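Local coordinates for SWD1-like protein (Myceliophthora thermophila, PDB 6E29) that probably serves as a WD-repeat scaffold subunit, here its beta-propeller domain, of the COMPASS complex that methylates histone H3 (the H3K4 mark), at residues B[102-114]-B[126-140]. Sequence-based numbering, arbitrary orientation.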
ATOM      1  N   TYR B 102      -4.796  20.457  -5.441  1.00 49.21           N
ATOM      2  CA  TYR B 102      -5.030  21.176  -4.190  1.00 50.40           C
ATOM      3  C   TYR B 102      -3.756  21.349  -3.369  1.00 60.72           C
ATOM      4  O   TYR B 102      -3.558  22.408  -2.756  1.00 52.39           O
ATOM      5  CB  TYR B 102      -6.104  20.433  -3.407  1.00 51.81           C
ATOM      6  CG  TYR B 102      -6.443  20.944  -2.049  1.00 51.06           C
ATOM      7  CD1 TYR B 102      -6.918  22.242  -1.857  1.00 60.08           C
ATOM      8  CD2 TYR B 102      -6.290  20.120  -0.942  1.00 50.98           C
ATOM      9  CE1 TYR B 102      -7.244  22.696  -0.601  1.00 59.06           C
ATOM     10  CE2 TYR B 102      -6.602  20.564   0.315  1.00 54.33           C
ATOM     11  CZ  TYR B 102      -7.083  21.855   0.484  1.00 52.14           C
ATOM     12  OH  TYR B 102      -7.388  22.287   1.764  1.00 68.31           O
ATOM     13  N   ARG B 103      -2.895  20.323  -3.342  1.00 49.05           N
ATOM     14  CA  ARG B 103      -1.575  20.375  -2.707  1.00 54.32           C
ATOM     15  C   ARG B 103      -0.595  19.548  -3.526  1.00 46.47           C
ATOM     16  O   ARG B 103      -0.981  18.586  -4.200  1.00 49.76           O
ATOM     17  CB  ARG B 103      -1.551  19.815  -1.275  1.00 46.31           C
ATOM     18  CG  ARG B 103      -2.433  20.537  -0.268  1.00 53.95           C
ATOM     19  CD  ARG B 103      -1.790  21.810   0.203  1.00 60.57           C
ATOM     20  NE  ARG B 103      -2.637  22.571   1.120  1.00 55.68           N
ATOM     21  CZ  ARG B 103      -3.504  23.517   0.732  1.00 74.92           C
ATOM     22  NH1 ARG B 103      -3.670  23.791  -0.563  1.00 61.59           N
ATOM     23  NH2 ARG B 103      -4.225  24.190   1.627  1.00 58.34           N
ATOM     24  N   GLU B 104       0.684  19.891  -3.424  1.00 55.21           N
ATOM     25  CA  GLU B 104       1.711  19.198  -4.195  1.00 46.89           C
ATOM     26  C   GLU B 104       3.043  19.202  -3.450  1.00 56.04           C
ATOM     27  O   GLU B 104       3.531  20.268  -3.066  1.00 47.93           O
ATOM     28  CB  GLU B 104       1.869  19.895  -5.540  1.00 47.92           C
ATOM     29  CG  GLU B 104       2.832  19.220  -6.457  1.00 48.73           C
ATOM     30  CD  GLU B 104       2.804  19.858  -7.843  1.00 61.96           C
ATOM     31  OE1 GLU B 104       3.478  19.326  -8.746  1.00 76.91           O
ATOM     32  OE2 GLU B 104       2.122  20.894  -8.024  1.00 78.84           O
ATOM     33  N   VAL B 105       3.661  18.029  -3.300  1.00 43.52           N
ATOM     34  CA  VAL B 105       4.891  17.872  -2.525  1.00 53.90           C
ATOM     35  C   VAL B 105       5.896  17.082  -3.356  1.00 47.75           C
ATOM     36  O   VAL B 105       5.588  15.974  -3.819  1.00 51.14           O
ATOM     37  CB  VAL B 105       4.622  17.169  -1.180  1.00 47.90           C
ATOM     38  CG1 VAL B 105       5.928  17.081  -0.322  1.00 41.62           C
ATOM     39  CG2 VAL B 105       3.488  17.871  -0.420  1.00 42.17           C
ATOM     40  N   ARG B 106       7.087  17.659  -3.561  1.00 44.32           N
ATOM     41  CA  ARG B 106       8.156  17.032  -4.335  1.00 46.80           C
ATOM     42  C   ARG B 106       9.282  16.551  -3.423  1.00 56.91           C
ATOM     43  O   ARG B 106       9.798  17.317  -2.599  1.00 50.94           O
ATOM     44  CB  ARG B 106       8.697  18.000  -5.393  1.00 47.04           C
ATOM     45  CG  ARG B 106       7.563  18.611  -6.216  1.00 53.73           C
ATOM     46  CD  ARG B 106       8.081  19.600  -7.256  1.00 76.55           C
ATOM     47  NE  ARG B 106       7.533  20.943  -7.033  1.00 81.26           N
ATOM     48  CZ  ARG B 106       6.310  21.311  -7.397  1.00 81.75           C
ATOM     49  NH1 ARG B 106       5.537  20.437  -8.004  1.00 70.72           N
ATOM     50  NH2 ARG B 106       5.868  22.552  -7.168  1.00 75.02           N
ATOM     51  N   PHE B 107       9.677  15.296  -3.589  1.00 41.62           N
ATOM     52  CA  PHE B 107      10.737  14.707  -2.780  1.00 44.40           C
ATOM     53  C   PHE B 107      12.019  14.628  -3.605  1.00 47.93           C
ATOM     54  O   PHE B 107      12.105  15.166  -4.705  1.00 46.02           O
ATOM     55  CB  PHE B 107      10.309  13.334  -2.250  1.00 46.89           C
ATOM     56  CG  PHE B 107       9.148  13.389  -1.295  1.00 47.49           C
ATOM     57  CD1 PHE B 107       7.848  13.200  -1.751  1.00 59.30           C
ATOM     58  CD2 PHE B 107       9.351  13.676   0.055  1.00 42.01           C
ATOM     59  CE1 PHE B 107       6.762  13.278  -0.884  1.00 50.34           C
ATOM     60  CE2 PHE B 107       8.271  13.752   0.937  1.00 46.15           C
ATOM     61  CZ  PHE B 107       6.961  13.544   0.454  1.00 41.31           C
ATOM     62  N   ARG B 108      13.029  13.930  -3.094  1.00 43.94           N
ATOM     63  CA  ARG B 108      14.299  13.798  -3.803  1.00 63.44           C
ATOM     64  C   ARG B 108      14.525  12.378  -4.321  1.00 57.27           C
ATOM     65  O   ARG B 108      15.663  12.001  -4.626  1.00 49.07           O
ATOM     66  CB  ARG B 108      15.459  14.233  -2.904  1.00 63.69           C
ATOM     67  CG  ARG B 108      15.120  15.327  -1.884  1.00 58.24           C
ATOM     68  CD  ARG B 108      16.303  15.565  -0.915  1.00 80.72           C
ATOM     69  NE  ARG B 108      16.773  14.303  -0.314  1.00 86.44           N
ATOM     70  CZ  ARG B 108      16.748  14.006   0.992  1.00 79.79           C
ATOM     71  NH1 ARG B 108      16.292  14.884   1.881  1.00 77.28           N
ATOM     72  NH2 ARG B 108      17.198  12.828   1.421  1.00 60.49           N
ATOM     73  N   ALA B 109      13.455  11.607  -4.475  1.00 44.05           N
ATOM     74  CA  ALA B 109      13.540  10.175  -4.716  1.00 46.06           C
ATOM     75  C   ALA B 109      12.175   9.673  -5.154  1.00 39.26           C
ATOM     76  O   ALA B 109      11.140  10.272  -4.809  1.00 39.52           O
ATOM     77  CB  ALA B 109      14.009   9.426  -3.456  1.00 46.63           C
ATOM     78  N   PRO B 110      12.130   8.582  -5.914  1.00 56.93           N
ATOM     79  CA  PRO B 110      10.845   7.951  -6.250  1.00 37.65           C
ATOM     80  C   PRO B 110      10.049   7.598  -5.000  1.00 42.45           C
ATOM     81  O   PRO B 110      10.603   7.214  -3.963  1.00 36.07           O
ATOM     82  CB  PRO B 110      11.257   6.677  -7.006  1.00 39.06           C
ATOM     83  CG  PRO B 110      12.644   7.008  -7.570  1.00 40.74           C
ATOM     84  CD  PRO B 110      13.286   7.912  -6.549  1.00 53.37           C
ATOM     85  N   VAL B 111       8.728   7.674  -5.118  1.00 35.15           N
ATOM     86  CA  VAL B 111       7.837   7.399  -3.996  1.00 33.78           C
ATOM     87  C   VAL B 111       7.343   5.964  -4.140  1.00 39.80           C
ATOM     88  O   VAL B 111       6.703   5.624  -5.142  1.00 31.12           O
ATOM     89  CB  VAL B 111       6.673   8.411  -3.940  1.00 35.42           C
ATOM     90  CG1 VAL B 111       5.846   8.246  -2.654  1.00 30.20           C
ATOM     91  CG2 VAL B 111       7.185   9.898  -4.071  1.00 33.69           C
ATOM     92  N   TYR B 112       7.703   5.093  -3.184  1.00 28.39           N
ATOM     93  CA  TYR B 112       7.104   3.753  -3.160  1.00 31.43           C
ATOM     94  C   TYR B 112       5.581   3.842  -3.001  1.00 37.62           C
ATOM     95  O   TYR B 112       4.824   3.080  -3.600  1.00 29.07           O
ATOM     96  CB  TYR B 112       7.664   2.943  -1.992  1.00 22.89           C
ATOM     97  CG  TYR B 112       9.067   2.375  -2.107  1.00 26.49           C
ATOM     98  CD1 TYR B 112       9.407   1.470  -3.126  1.00 32.35           C
ATOM     99  CD2 TYR B 112      10.018   2.649  -1.101  1.00 27.63           C
ATOM    100  CE1 TYR B 112      10.668   0.897  -3.174  1.00 37.42           C
ATOM    101  CE2 TYR B 112      11.280   2.098  -1.152  1.00 34.58           C
ATOM    102  CZ  TYR B 112      11.591   1.208  -2.176  1.00 31.09           C
ATOM    103  OH  TYR B 112      12.839   0.658  -2.243  1.00 35.02           O
ATOM    104  N   GLY B 113       5.118   4.733  -2.139  1.00 26.32           N
ATOM    105  CA  GLY B 113       3.705   4.908  -1.932  1.00 33.99           C
ATOM    106  C   GLY B 113       3.464   5.954  -0.870  1.00 29.80           C
ATOM    107  O   GLY B 113       4.313   6.235   0.000  1.00 28.96           O
ATOM    108  N   ALA B 114       2.321   6.603  -0.961  1.00 25.55           N
ATOM    109  CA  ALA B 114       1.935   7.617   0.022  1.00 32.96           C
ATOM    110  C   ALA B 114       0.491   7.378   0.455  1.00 24.62           C
ATOM    111  O   ALA B 114      -0.369   7.063  -0.375  1.00 28.34           O
ATOM    112  CB  ALA B 114       2.101   9.063  -0.527  1.00 32.82           C
ATOM    113  N   ALA B 126       4.768   8.882   3.535  1.00 27.36           N
ATOM    114  CA  ALA B 126       5.293   8.294   2.300  1.00 26.37           C
ATOM    115  C   ALA B 126       6.553   7.469   2.563  1.00 41.40           C
ATOM    116  O   ALA B 126       7.338   7.764   3.464  1.00 29.11           O
ATOM    117  CB  ALA B 126       5.573   9.392   1.277  1.00 28.16           C
ATOM    118  N   ALA B 127       6.729   6.417   1.785  1.00 25.31           N
ATOM    119  CA  ALA B 127       7.985   5.668   1.780  1.00 31.01           C
ATOM    120  C   ALA B 127       8.711   5.980   0.470  1.00 36.44           C
ATOM    121  O   ALA B 127       8.085   6.038  -0.594  1.00 30.24           O
ATOM    122  CB  ALA B 127       7.718   4.160   1.947  1.00 23.21           C
ATOM    123  N   LEU B 128      10.021   6.205   0.539  1.00 26.68           N
ATOM    124  CA  LEU B 128      10.811   6.683  -0.590  1.00 28.29           C
ATOM    125  C   LEU B 128      11.903   5.689  -0.959  1.00 38.84           C
ATOM    126  O   LEU B 128      12.533   5.089  -0.076  1.00 34.79           O
ATOM    127  CB  LEU B 128      11.455   8.000  -0.243  1.00 32.65           C
ATOM    128  CG  LEU B 128      10.427   9.066   0.068  1.00 35.00           C
ATOM    129  CD1 LEU B 128      11.179  10.290   0.521  1.00 49.92           C
ATOM    130  CD2 LEU B 128       9.616   9.333  -1.233  1.00 42.08           C
ATOM    131  N   PHE B 129      12.134   5.531  -2.269  1.00 35.76           N
ATOM    132  CA  PHE B 129      13.184   4.650  -2.743  1.00 35.39           C
ATOM    133  C   PHE B 129      14.556   5.148  -2.249  1.00 51.56           C
ATOM    134  O   PHE B 129      14.968   6.287  -2.519  1.00 38.24           O
ATOM    135  CB  PHE B 129      13.125   4.552  -4.269  1.00 43.60           C
ATOM    136  CG  PHE B 129      14.195   3.672  -4.871  1.00 42.44           C
ATOM    137  CD1 PHE B 129      14.203   2.300  -4.635  1.00 49.19           C
ATOM    138  CD2 PHE B 129      15.174   4.213  -5.676  1.00 45.40           C
ATOM    139  CE1 PHE B 129      15.192   1.490  -5.184  1.00 51.66           C
ATOM    140  CE2 PHE B 129      16.173   3.406  -6.240  1.00 57.42           C
ATOM    141  CZ  PHE B 129      16.187   2.046  -5.980  1.00 47.78           C
ATOM    142  N   GLU B 130      15.255   4.298  -1.503  1.00 39.67           N
ATOM    143  CA  GLU B 130      16.604   4.607  -1.037  1.00 47.58           C
ATOM    144  C   GLU B 130      16.655   5.956  -0.320  1.00 42.07           C
ATOM    145  O   GLU B 130      17.658   6.666  -0.393  1.00 41.35           O
ATOM    146  CB  GLU B 130      17.611   4.580  -2.194  1.00 46.97           C
ATOM    147  CG  GLU B 130      17.711   3.216  -2.879  1.00 49.75           C
ATOM    148  CD  GLU B 130      18.808   3.111  -3.949  1.00 72.08           C
ATOM    149  OE1 GLU B 130      19.272   4.153  -4.501  1.00 63.53           O
ATOM    150  OE2 GLU B 130      19.212   1.948  -4.215  1.00 52.41           O
ATOM    151  N   ASP B 131      15.569   6.325   0.356  1.00 38.78           N
ATOM    152  CA  ASP B 131      15.527   7.563   1.121  1.00 46.42           C
ATOM    153  C   ASP B 131      14.677   7.365   2.372  1.00 37.21           C
ATOM    154  O   ASP B 131      13.994   6.349   2.528  1.00 30.86           O
ATOM    155  CB  ASP B 131      15.019   8.720   0.281  1.00 41.27           C
ATOM    156  CG  ASP B 131      15.776   9.987   0.556  1.00 70.87           C
ATOM    157  OD1 ASP B 131      16.229  10.162   1.742  1.00 48.67           O
ATOM    158  OD2 ASP B 131      15.941  10.763  -0.426  1.00 54.16           O
ATOM    159  N   GLN B 132      14.741   8.352   3.276  1.00 40.86           N
ATOM    160  CA  GLN B 132      14.059   8.246   4.556  1.00 36.93           C
ATOM    161  C   GLN B 132      12.550   8.410   4.392  1.00 37.29           C
ATOM    162  O   GLN B 132      12.104   9.282   3.638  1.00 32.13           O
ATOM    163  CB  GLN B 132      14.576   9.327   5.513  1.00 37.54           C
ATOM    164  CG  GLN B 132      16.089   9.341   5.653  1.00 56.72           C
ATOM    165  CD  GLN B 132      16.654  10.752   5.839  1.00 72.58           C
ATOM    166  OE1 GLN B 132      17.170  11.074   6.910  1.00 76.13           O
ATOM    167  NE2 GLN B 132      16.564  11.596   4.790  1.00 66.40           N
ATOM    168  N   PRO B 133      11.744   7.663   5.148  1.00 28.96           N
ATOM    169  CA  PRO B 133      10.281   7.828   5.061  1.00 28.63           C
ATOM    170  C   PRO B 133       9.864   9.142   5.687  1.00 30.52           C
ATOM    171  O   PRO B 133      10.554   9.662   6.549  1.00 31.65           O
ATOM    172  CB  PRO B 133       9.738   6.651   5.874  1.00 36.41           C
ATOM    173  CG  PRO B 133      10.824   6.369   6.889  1.00 34.12           C
ATOM    174  CD  PRO B 133      12.117   6.649   6.139  1.00 29.93           C
ATOM    175  N   MET B 134       8.732   9.686   5.230  1.00 30.37           N
ATOM    176  CA  MET B 134       8.368  11.050   5.620  1.00 45.33           C
ATOM    177  C   MET B 134       6.904  11.153   6.040  1.00 34.85           C
ATOM    178  O   MET B 134       6.029  10.514   5.457  1.00 33.53           O
ATOM    179  CB  MET B 134       8.614  12.054   4.468  1.00 39.27           C
ATOM    180  CG  MET B 134      10.029  12.106   3.935  1.00 40.49           C
ATOM    181  SD  MET B 134      11.189  12.829   5.114  1.00 50.16           S
ATOM    182  CE  MET B 134      10.548  14.471   5.210  1.00 41.58           C
ATOM    183  N   LEU B 135       6.660  11.953   7.077  1.00 32.05           N
ATOM    184  CA  LEU B 135       5.328  12.400   7.460  1.00 38.89           C
ATOM    185  C   LEU B 135       5.204  13.870   7.057  1.00 35.14           C
ATOM    186  O   LEU B 135       5.993  14.717   7.503  1.00 37.23           O
ATOM    187  CB  LEU B 135       5.116  12.206   8.959  1.00 34.30           C
ATOM    188  CG  LEU B 135       3.697  12.415   9.476  1.00 43.27           C
ATOM    189  CD1 LEU B 135       2.807  11.515   8.720  1.00 55.27           C
ATOM    190  CD2 LEU B 135       3.599  12.069  10.959  1.00 54.82           C
ATOM    191  N   VAL B 136       4.245  14.189   6.199  1.00 35.74           N
ATOM    192  CA  VAL B 136       4.144  15.555   5.678  1.00 39.76           C
ATOM    193  C   VAL B 136       2.813  16.170   6.088  1.00 43.76           C
ATOM    194  O   VAL B 136       1.757  15.568   5.881  1.00 37.35           O
ATOM    195  CB  VAL B 136       4.314  15.604   4.144  1.00 49.96           C
ATOM    196  CG1 VAL B 136       4.200  17.059   3.650  1.00 49.70           C
ATOM    197  CG2 VAL B 136       5.660  15.010   3.726  1.00 39.81           C
ATOM    198  N   ASP B 137       2.857  17.384   6.627  1.00 43.81           N
ATOM    199  CA  ASP B 137       1.641  18.156   6.880  1.00 42.58           C
ATOM    200  C   ASP B 137       1.368  19.065   5.689  1.00 52.25           C
ATOM    201  O   ASP B 137       2.165  19.977   5.406  1.00 48.58           O
ATOM    202  CB  ASP B 137       1.818  18.953   8.178  1.00 44.58           C
ATOM    203  CG  ASP B 137       0.698  19.952   8.446  1.00 53.96           C
ATOM    204  OD1 ASP B 137      -0.307  20.032   7.706  1.00 50.65           O
ATOM    205  OD2 ASP B 137       0.850  20.707   9.447  1.00 59.64           O
ATOM    206  N   ILE B 138       0.214  18.865   5.027  1.00 43.97           N
ATOM    207  CA  ILE B 138      -0.114  19.704   3.886  1.00 45.40           C
ATOM    208  C   ILE B 138      -1.345  20.559   4.176  1.00 59.43           C
ATOM    209  O   ILE B 138      -2.083  20.918   3.252  1.00 59.11           O
ATOM    210  CB  ILE B 138      -0.295  18.846   2.625  1.00 45.92           C
ATOM    211  CG1 ILE B 138      -1.389  17.798   2.856  1.00 41.59           C
ATOM    212  CG2 ILE B 138       1.044  18.184   2.253  1.00 43.07           C
ATOM    213  CD1 ILE B 138      -1.591  16.840   1.698  1.00 46.53           C
ATOM    214  N   THR B 139      -1.578  20.905   5.451  1.00 48.54           N
ATOM    215  CA  THR B 139      -2.715  21.776   5.768  1.00 50.92           C
ATOM    216  C   THR B 139      -2.662  23.046   4.930  1.00 55.60           C
ATOM    217  O   THR B 139      -3.693  23.533   4.433  1.00 64.27           O
ATOM    218  CB  THR B 139      -2.727  22.174   7.249  1.00 52.33           C
ATOM    219  OG1 THR B 139      -2.684  21.025   8.105  1.00 54.17           O
ATOM    220  CG2 THR B 139      -3.989  23.075   7.574  1.00 60.66           C
ATOM    221  N   GLU B 140      -1.476  23.614   4.792  1.00 54.61           N
ATOM    222  CA  GLU B 140      -1.289  24.829   4.038  1.00 65.10           C
ATOM    223  C   GLU B 140      -0.529  24.528   2.763  1.00 63.85           C
ATOM    224  O   GLU B 140       0.168  23.512   2.666  1.00 56.53           O
ATOM    225  CB  GLU B 140      -0.496  25.849   4.865  1.00 70.67           C
ATOM    226  CG  GLU B 140      -0.938  25.973   6.308  1.00 67.53           C
ATOM    227  CD  GLU B 140      -2.094  26.925   6.474  1.00 75.03           C
ATOM    228  OE1 GLU B 140      -3.116  26.528   7.083  1.00 86.17           O
ATOM    229  OE2 GLU B 140      -1.970  28.076   5.996  1.00 80.62           O
TER
HETATM  230  O   HOH W   1      14.734   1.759  -0.726  1.00 33.87           O
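F107 overlaps L128, crossing it at about a right angle, with ring atom CD2 3.9 Å from L128 CD1. With CG anti to its carbonyl carbon (chi1 -65°), the F107 ring lies against side chains of the next blade: V136 CG2 meets the ring edge near CZ, and the M134 side chain slides past CE2 in the opposite direction. Two residues back, on strand 102-106, V105 CG2 rests 3.6 Å from I138 CG2. Polar contacts finish both ends of this apolar row. At one, the R103 guanidinium donates to two successive carbonyls whose oxygens lie near its own plane, NE giving a bent bond to I138 O (2.8 Å) and NH2 a nearly straight one to T139 O (2.9 Å, 173°), while NH1 turns back to Y102 O. A methionine in place of R103 would probably leave both carbonyls without these donors and the backbone at 138-139 less firmly held to strand 102-106. At the other end R108 NH2 forms a salt bridge with D131 OD1 (2.9 Å), the guanidinium and carboxylate planes 55° apart. From P110 on, the chain pairs antiparallel with 126-129: F129 N hydrogen-bonds to P110 O and A127 N to G113 O, and Y112 and G113 both face A127, a classic beta bulge. Here the outermost strand of one four-stranded blade packs on the next blade before the chain enters that blade's first strand, as in WD40 beta-propellers.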